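Local coordinates for pullulanase (Klebsiella oxytoca, PDB 2YOC), which hydrolyses the alpha-1,6-glucosidic linkages of pullulan and related branched glucans, and is a substrate of a type 2 secretion system, at residues A300-Q305 with A348-Y352; Y362-P367 with V607-I611. All coordinates share one frame; numbering follows the deposited sequence.

Contact 1: residues A300-Q305 with A348-Y352; sequences APTAQQ and AMTVY
Two successive turns in the side chain of Met349, a selenomethionine with chi2 -67° and chi3 -55°, curl its CE back against the loop 300-305, where it meets Ala303 CB at 3.6 Å and Ala300 CB a little farther off. On the next residue of the strand, Thr350 holds CG2 anti to its own nitrogen, which lays this methyl 3.9 Å from Gln304 CB. The Thr350 CB lies 3.8 Å from Gln305 CB, while the amide end of Gln304 is turned elsewhere and donates to Gln246 O. Val351 sends CG2 to the CA of Ala303 and the hydroxyl of Thr302. Backbone bonds join the two segments. Thr350 O receives two amides, Gln304 N at 2.6 Å, almost in line with the carbonyl, and Gln305 N at 3.2 Å, on a lone pair in the carbonyl plane. In return Thr350 N donates to Gln305 O (2.9 Å). Farther along, a water spans the separation by donating to Thr302 O and accepting from Tyr352 N. Two consecutive residues set against one on the neighbouring antiparallel strand make a classic beta bulge, here where strand 305-311 starts beside strand 344-353 in the CBM48 beta domain.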
ATOM      1  N   ALA B 300     -37.684 -21.587 -35.785  1.00 52.85           N
ATOM      2  CA  ALA B 300     -37.247 -22.982 -35.694  1.00 52.32           C
ATOM      3  C   ALA B 300     -36.442 -23.277 -36.985  1.00 56.59           C
ATOM      4  O   ALA B 300     -36.953 -23.940 -37.884  1.00 55.77           O
ATOM      5  CB  ALA B 300     -38.457 -23.895 -35.560  1.00 53.67           C
ATOM      6  N   PRO B 301     -35.214 -22.696 -37.138  1.00 54.66           N
ATOM      7  CA  PRO B 301     -34.469 -22.867 -38.399  1.00 54.33           C
ATOM      8  C   PRO B 301     -34.005 -24.282 -38.736  1.00 59.82           C
ATOM      9  O   PRO B 301     -33.665 -24.552 -39.896  1.00 60.70           O
ATOM     10  CB  PRO B 301     -33.317 -21.872 -38.257  1.00 54.68           C
ATOM     11  CG  PRO B 301     -33.092 -21.784 -36.789  1.00 59.20           C
ATOM     12  CD  PRO B 301     -34.454 -21.844 -36.188  1.00 55.74           C
ATOM     13  N   THR B 302     -34.028 -25.193 -37.756  1.00 55.85           N
ATOM     14  CA  THR B 302     -33.624 -26.569 -38.013  1.00 56.14           C
ATOM     15  C   THR B 302     -34.792 -27.524 -38.211  1.00 59.43           C
ATOM     16  O   THR B 302     -34.587 -28.607 -38.771  1.00 60.34           O
ATOM     17  CB  THR B 302     -32.652 -27.067 -36.953  1.00 62.55           C
ATOM     18  OG1 THR B 302     -33.331 -27.288 -35.709  1.00 64.52           O
ATOM     19  CG2 THR B 302     -31.459 -26.152 -36.800  1.00 57.79           C
ATOM     20  N   ALA B 303     -35.992 -27.153 -37.717  1.00 54.13           N
ATOM     21  CA  ALA B 303     -37.181 -27.991 -37.774  1.00 55.81           C
ATOM     22  C   ALA B 303     -37.458 -28.437 -39.184  1.00 67.43           C
ATOM     23  O   ALA B 303     -37.307 -27.648 -40.122  1.00 69.05           O
ATOM     24  CB  ALA B 303     -38.389 -27.275 -37.207  1.00 55.86           C
ATOM     25  N   GLN B 304     -37.749 -29.737 -39.332  1.00 66.21           N
ATOM     26  CA  GLN B 304     -38.082 -30.379 -40.590  1.00 67.45           C
ATOM     27  C   GLN B 304     -39.520 -30.058 -40.962  1.00 69.47           C
ATOM     28  O   GLN B 304     -39.822 -29.889 -42.138  1.00 66.51           O
ATOM     29  CB  GLN B 304     -37.839 -31.879 -40.482  1.00 69.93           C
ATOM     30  CG  GLN B 304     -36.399 -32.222 -40.798  1.00 78.01           C
ATOM     31  CD  GLN B 304     -36.091 -33.671 -40.587  1.00 96.18           C
ATOM     32  OE1 GLN B 304     -36.899 -34.573 -40.889  1.00 89.94           O
ATOM     33  NE2 GLN B 304     -34.876 -33.921 -40.122  1.00 85.34           N
ATOM     34  N   GLN B 305     -40.384 -29.927 -39.938  1.00 68.31           N
ATOM     35  CA  GLN B 305     -41.800 -29.558 -40.040  1.00 68.79           C
ATOM     36  C   GLN B 305     -42.306 -28.886 -38.738  1.00 73.25           C
ATOM     37  O   GLN B 305     -41.841 -29.226 -37.644  1.00 73.33           O
ATOM     38  CB  GLN B 305     -42.678 -30.761 -40.416  1.00 70.38           C
ATOM     39  CG  GLN B 305     -44.053 -30.378 -40.970  1.00 89.97           C
ATOM     40  CD  GLN B 305     -44.004 -29.450 -42.170  1.00112.21           C
ATOM     41  OE1 GLN B 305     -43.280 -29.695 -43.161  1.00105.65           O
ATOM     42  NE2 GLN B 305     -44.771 -28.356 -42.093  1.00102.51           N
ATOM     43  N   ALA B 348     -46.663 -28.394 -33.230  1.00 70.04           N
ATOM     44  CA  ALA B 348     -46.257 -29.784 -33.395  1.00 71.33           C
ATOM     45  C   ALA B 348     -44.957 -29.771 -34.204  1.00 77.47           C
ATOM     46  O   ALA B 348     -44.955 -29.414 -35.397  1.00 78.45           O
ATOM     47  CB  ALA B 348     -47.325 -30.562 -34.114  1.00 73.83           C
HETATM   48  N   MSE B 349     -43.834 -30.071 -33.512  1.00 71.52           N
HETATM   49  CA  MSE B 349     -42.498 -30.059 -34.081  1.00 68.85           C
HETATM   50  C   MSE B 349     -42.099 -31.397 -34.689  1.00 74.81           C
HETATM   51  O   MSE B 349     -42.538 -32.463 -34.244  1.00 76.02           O
HETATM   52  CB  MSE B 349     -41.482 -29.758 -32.986  1.00 69.29           C
HETATM   53  CG  MSE B 349     -41.787 -28.528 -32.154  1.00 74.79           C
HETATM   54 SE   MSE B 349     -41.663 -26.876 -33.155  1.00 80.98          SE
HETATM   55  CE  MSE B 349     -39.787 -27.070 -33.861  1.00 76.21           C
ATOM     56  N   THR B 350     -41.213 -31.320 -35.685  1.00 70.58           N
ATOM     57  CA  THR B 350     -40.508 -32.426 -36.319  1.00 70.58           C
ATOM     58  C   THR B 350     -39.100 -31.859 -36.431  1.00 74.99           C
ATOM     59  O   THR B 350     -38.841 -31.017 -37.302  1.00 75.49           O
ATOM     60  CB  THR B 350     -41.111 -32.840 -37.629  1.00 68.62           C
ATOM     61  OG1 THR B 350     -42.440 -33.283 -37.372  1.00 80.10           O
ATOM     62  CG2 THR B 350     -40.327 -33.938 -38.266  1.00 59.94           C
ATOM     63  N   VAL B 351     -38.225 -32.242 -35.477  1.00 68.21           N
ATOM     64  CA  VAL B 351     -36.905 -31.662 -35.382  1.00 65.74           C
ATOM     65  C   VAL B 351     -35.836 -32.617 -34.814  1.00 72.63           C
ATOM     66  O   VAL B 351     -36.089 -33.360 -33.871  1.00 73.15           O
ATOM     67  CB  VAL B 351     -37.010 -30.311 -34.605  1.00 65.99           C
ATOM     68  CG1 VAL B 351     -37.631 -30.492 -33.214  1.00 64.98           C
ATOM     69  CG2 VAL B 351     -35.685 -29.552 -34.558  1.00 64.11           C
ATOM     70  N   TYR B 352     -34.629 -32.550 -35.372  1.00 69.24           N
ATOM     71  CA  TYR B 352     -33.524 -33.332 -34.898  1.00 69.71           C
ATOM     72  C   TYR B 352     -32.977 -32.703 -33.604  1.00 75.44           C
ATOM     73  O   TYR B 352     -32.617 -31.521 -33.596  1.00 73.54           O
ATOM     74  CB  TYR B 352     -32.430 -33.425 -35.980  1.00 71.56           C
ATOM     75  CG  TYR B 352     -31.106 -33.907 -35.428  1.00 74.58           C
ATOM     76  CD1 TYR B 352     -30.906 -35.246 -35.114  1.00 77.50           C
ATOM     77  CD2 TYR B 352     -30.081 -33.012 -35.140  1.00 75.07           C
ATOM     78  CE1 TYR B 352     -29.695 -35.694 -34.590  1.00 78.12           C
ATOM     79  CE2 TYR B 352     -28.872 -33.444 -34.591  1.00 76.16           C
ATOM     80  CZ  TYR B 352     -28.681 -34.788 -34.317  1.00 86.57           C
ATOM     81  OH  TYR B 352     -27.483 -35.205 -33.768  1.00 86.60           O
TER
HETATM   82  O   HOH W   1     -34.764 -31.405 -37.834  1.00 53.88           O

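Contact 2: residues Y362-P367 with V607-I611; sequences YEVTDP and VLDKI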
ATOM      1  N   TYR B 362     -42.859 -33.906 -31.219  1.00 72.36           N
ATOM      2  CA  TYR B 362     -43.584 -33.480 -30.028  1.00 70.89           C
ATOM      3  C   TYR B 362     -44.359 -32.172 -30.223  1.00 77.62           C
ATOM      4  O   TYR B 362     -44.054 -31.385 -31.125  1.00 77.63           O
ATOM      5  CB  TYR B 362     -42.652 -33.374 -28.797  1.00 68.85           C
ATOM      6  CG  TYR B 362     -41.247 -32.840 -29.031  1.00 68.07           C
ATOM      7  CD1 TYR B 362     -41.027 -31.699 -29.799  1.00 69.29           C
ATOM      8  CD2 TYR B 362     -40.149 -33.406 -28.387  1.00 67.14           C
ATOM      9  CE1 TYR B 362     -39.746 -31.191 -29.989  1.00 67.75           C
ATOM     10  CE2 TYR B 362     -38.862 -32.917 -28.587  1.00 65.76           C
ATOM     11  CZ  TYR B 362     -38.666 -31.817 -29.398  1.00 72.91           C
ATOM     12  OH  TYR B 362     -37.408 -31.308 -29.568  1.00 78.15           O
ATOM     13  N   GLU B 363     -45.353 -31.942 -29.360  1.00 74.28           N
ATOM     14  CA  GLU B 363     -46.114 -30.707 -29.331  1.00 73.30           C
ATOM     15  C   GLU B 363     -45.569 -29.910 -28.172  1.00 76.15           C
ATOM     16  O   GLU B 363     -45.465 -30.424 -27.056  1.00 73.68           O
ATOM     17  CB  GLU B 363     -47.595 -30.965 -29.153  1.00 75.60           C
ATOM     18  CG  GLU B 363     -48.259 -31.458 -30.418  1.00 81.74           C
ATOM     19  CD  GLU B 363     -49.755 -31.564 -30.263  1.00100.17           C
ATOM     20  OE1 GLU B 363     -50.329 -30.738 -29.514  1.00 84.58           O
ATOM     21  OE2 GLU B 363     -50.352 -32.488 -30.863  1.00102.99           O
ATOM     22  N   VAL B 364     -45.154 -28.665 -28.469  1.00 73.70           N
ATOM     23  CA  VAL B 364     -44.504 -27.733 -27.542  1.00 71.38           C
ATOM     24  C   VAL B 364     -45.354 -26.467 -27.431  1.00 69.69           C
ATOM     25  O   VAL B 364     -45.988 -26.074 -28.405  1.00 67.27           O
ATOM     26  CB  VAL B 364     -43.062 -27.401 -28.062  1.00 75.66           C
ATOM     27  CG1 VAL B 364     -42.217 -26.671 -27.011  1.00 74.39           C
ATOM     28  CG2 VAL B 364     -42.334 -28.655 -28.520  1.00 76.53           C
ATOM     29  N   THR B 365     -45.333 -25.819 -26.256  1.00 64.83           N
ATOM     30  CA  THR B 365     -46.009 -24.538 -26.033  1.00 64.08           C
ATOM     31  C   THR B 365     -45.152 -23.417 -26.655  1.00 68.61           C
ATOM     32  O   THR B 365     -43.981 -23.646 -26.970  1.00 68.36           O
ATOM     33  CB  THR B 365     -46.299 -24.308 -24.536  1.00 65.21           C
ATOM     34  OG1 THR B 365     -45.165 -24.677 -23.740  1.00 69.58           O
ATOM     35  CG2 THR B 365     -47.535 -25.035 -24.072  1.00 55.10           C
ATOM     36  N   ASP B 366     -45.723 -22.227 -26.851  1.00 65.99           N
ATOM     37  CA  ASP B 366     -45.001 -21.113 -27.458  1.00 66.71           C
ATOM     38  C   ASP B 366     -44.035 -20.484 -26.454  1.00 71.11           C
ATOM     39  O   ASP B 366     -44.473 -20.139 -25.352  1.00 72.86           O
ATOM     40  CB  ASP B 366     -46.009 -20.032 -27.897  1.00 69.35           C
ATOM     41  CG  ASP B 366     -45.620 -19.167 -29.084  1.00 79.29           C
ATOM     42  OD1 ASP B 366     -44.433 -18.766 -29.175  1.00 79.31           O
ATOM     43  OD2 ASP B 366     -46.504 -18.861 -29.896  1.00 83.75           O
ATOM     44  N   PRO B 367     -42.757 -20.230 -26.816  1.00 63.77           N
ATOM     45  CA  PRO B 367     -41.886 -19.479 -25.891  1.00 62.33           C
ATOM     46  C   PRO B 367     -42.377 -18.022 -25.735  1.00 66.88           C
ATOM     47  O   PRO B 367     -42.126 -17.363 -24.724  1.00 65.99           O
ATOM     48  CB  PRO B 367     -40.516 -19.494 -26.577  1.00 63.58           C
ATOM     49  CG  PRO B 367     -40.663 -20.243 -27.823  1.00 68.46           C
ATOM     50  CD  PRO B 367     -42.095 -20.502 -28.106  1.00 64.66           C
ATOM     51  N   VAL B 607     -38.986 -25.961 -23.083  1.00 69.35           N
ATOM     52  CA  VAL B 607     -39.804 -25.347 -24.133  1.00 67.69           C
ATOM     53  C   VAL B 607     -38.837 -24.890 -25.231  1.00 67.06           C
ATOM     54  O   VAL B 607     -38.842 -25.445 -26.332  1.00 69.32           O
ATOM     55  CB  VAL B 607     -40.762 -24.228 -23.611  1.00 70.85           C
ATOM     56  CG1 VAL B 607     -41.673 -23.726 -24.722  1.00 71.39           C
ATOM     57  CG2 VAL B 607     -41.598 -24.693 -22.413  1.00 70.68           C
ATOM     58  N   LEU B 608     -37.924 -23.994 -24.878  1.00 58.29           N
ATOM     59  CA  LEU B 608     -36.910 -23.450 -25.785  1.00 56.23           C
ATOM     60  C   LEU B 608     -35.980 -24.498 -26.409  1.00 63.80           C
ATOM     61  O   LEU B 608     -35.701 -24.420 -27.609  1.00 64.06           O
ATOM     62  CB  LEU B 608     -36.093 -22.340 -25.101  1.00 53.51           C
ATOM     63  CG  LEU B 608     -36.835 -21.055 -24.826  1.00 54.90           C
ATOM     64  CD1 LEU B 608     -36.062 -20.190 -23.890  1.00 52.84           C
ATOM     65  CD2 LEU B 608     -37.179 -20.331 -26.129  1.00 54.37           C
ATOM     66  N   ASP B 609     -35.500 -25.474 -25.606  1.00 60.96           N
ATOM     67  CA  ASP B 609     -34.603 -26.494 -26.142  1.00 60.77           C
ATOM     68  C   ASP B 609     -35.314 -27.590 -26.966  1.00 63.40           C
ATOM     69  O   ASP B 609     -34.654 -28.370 -27.658  1.00 62.85           O
ATOM     70  CB  ASP B 609     -33.662 -27.060 -25.070  1.00 62.93           C
ATOM     71  CG  ASP B 609     -32.409 -27.703 -25.656  1.00 78.17           C
ATOM     72  OD1 ASP B 609     -31.698 -27.022 -26.454  1.00 73.14           O
ATOM     73  OD2 ASP B 609     -32.165 -28.905 -25.365  1.00 94.32           O
ATOM     74  N   LYS B 610     -36.653 -27.634 -26.918  1.00 57.89           N
ATOM     75  CA  LYS B 610     -37.398 -28.572 -27.739  1.00 57.68           C
ATOM     76  C   LYS B 610     -37.606 -27.952 -29.129  1.00 60.41           C
ATOM     77  O   LYS B 610     -37.645 -28.690 -30.116  1.00 58.15           O
ATOM     78  CB  LYS B 610     -38.751 -28.921 -27.113  1.00 60.31           C
ATOM     79  CG  LYS B 610     -38.695 -29.916 -25.968  1.00 61.31           C
ATOM     80  CD  LYS B 610     -40.084 -30.471 -25.795  1.00 60.25           C
ATOM     81  CE  LYS B 610     -40.267 -31.300 -24.555  1.00 72.06           C
ATOM     82  NZ  LYS B 610     -41.049 -30.558 -23.531  1.00 74.74           N
ATOM     83  N   ILE B 611     -37.722 -26.588 -29.204  1.00 56.87           N
ATOM     84  CA  ILE B 611     -37.956 -25.844 -30.459  1.00 56.16           C
ATOM     85  C   ILE B 611     -36.692 -25.623 -31.291  1.00 61.04           C
ATOM     86  O   ILE B 611     -36.685 -25.927 -32.491  1.00 61.32           O
ATOM     87  CB  ILE B 611     -38.818 -24.564 -30.280  1.00 57.75           C
ATOM     88  CG1 ILE B 611     -40.094 -24.876 -29.488  1.00 59.19           C
ATOM     89  CG2 ILE B 611     -39.190 -23.992 -31.625  1.00 58.27           C
ATOM     90  CD1 ILE B 611     -40.744 -23.698 -28.851  1.00 62.06           C
TER
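Val364 and Pro367 meet the short helix 608-611 in the closely packed half of this contact, largely through apolar side chains. Val364 CG1 lies 3.8 Å from Val607 CG1 and also rests on Ile611 CG1. The CD1 of Ile611 reaches Pro367 CD at 3.5 Å and lies near its CG, while Leu608 CD2 comes obliquely against Pro367 CB at the same distance. Val607 stands crosswise to Thr365, its CG1 close to Thr365 O, and the Thr365 hydroxyl is bonded to His551 NE2. Leu645 and Phe642 of helix 640-655 extend the apolar packing beyond Pro367 and Leu608. Helix 608-611 belongs to the long connection between strand 586-591, third in the closed parallel barrel of the catalytic domain, and helix 640-655, so this contact is a domain interface: the end of a strand from the CBM48 beta domain leans on an excursion of the (beta/alpha)8 barrel. Val607 O accepts both Lys610 N and Ile611 N, which secures the first turn of that helix.

Toward Tyr362 and Lys610 the contact turns partly open to solvent and more polar. A chi1 of 38° sets the tyrosine CG between the backbone nitrogen and carbonyl carbon of its own residue, which turns the ring toward Lys610. Its OH donates to Lys610 O at 2.7 Å, in the carbonyl plane on a lone pair. The aliphatic chain of the same lysine crosses one ring face, with CD 3.9 Å from the centroid and 9° off the normal, a CH-pi contact. Beyond CD the lysine departs from the ring, and NZ donates to Asp603 O and Ser606 O in the loop just before the helix.

Following the chain from the N terminus, past its earlier domains, the loop 300-305 comes after strand 293-299 and, after a succession of strands, the chain returns as strand 344-353, where contact 1 closes a loop within the CBM48 beta domain. The next strand, 358-364, opens contact 2, which waits some 240 residues for its partner, beyond the barrel's first three strands. The two are therefore in series, neither nested nor crossed. They nonetheless adjoin: Met349 N probably bonds to Tyr362 O across neighbouring strands, and Met349 CE also packs on Ile611 O. Contact 1 joins the loop leading into strand 305-311 to strand 344-353, and contact 2 ties the same sheet to the connection after the third barrel strand.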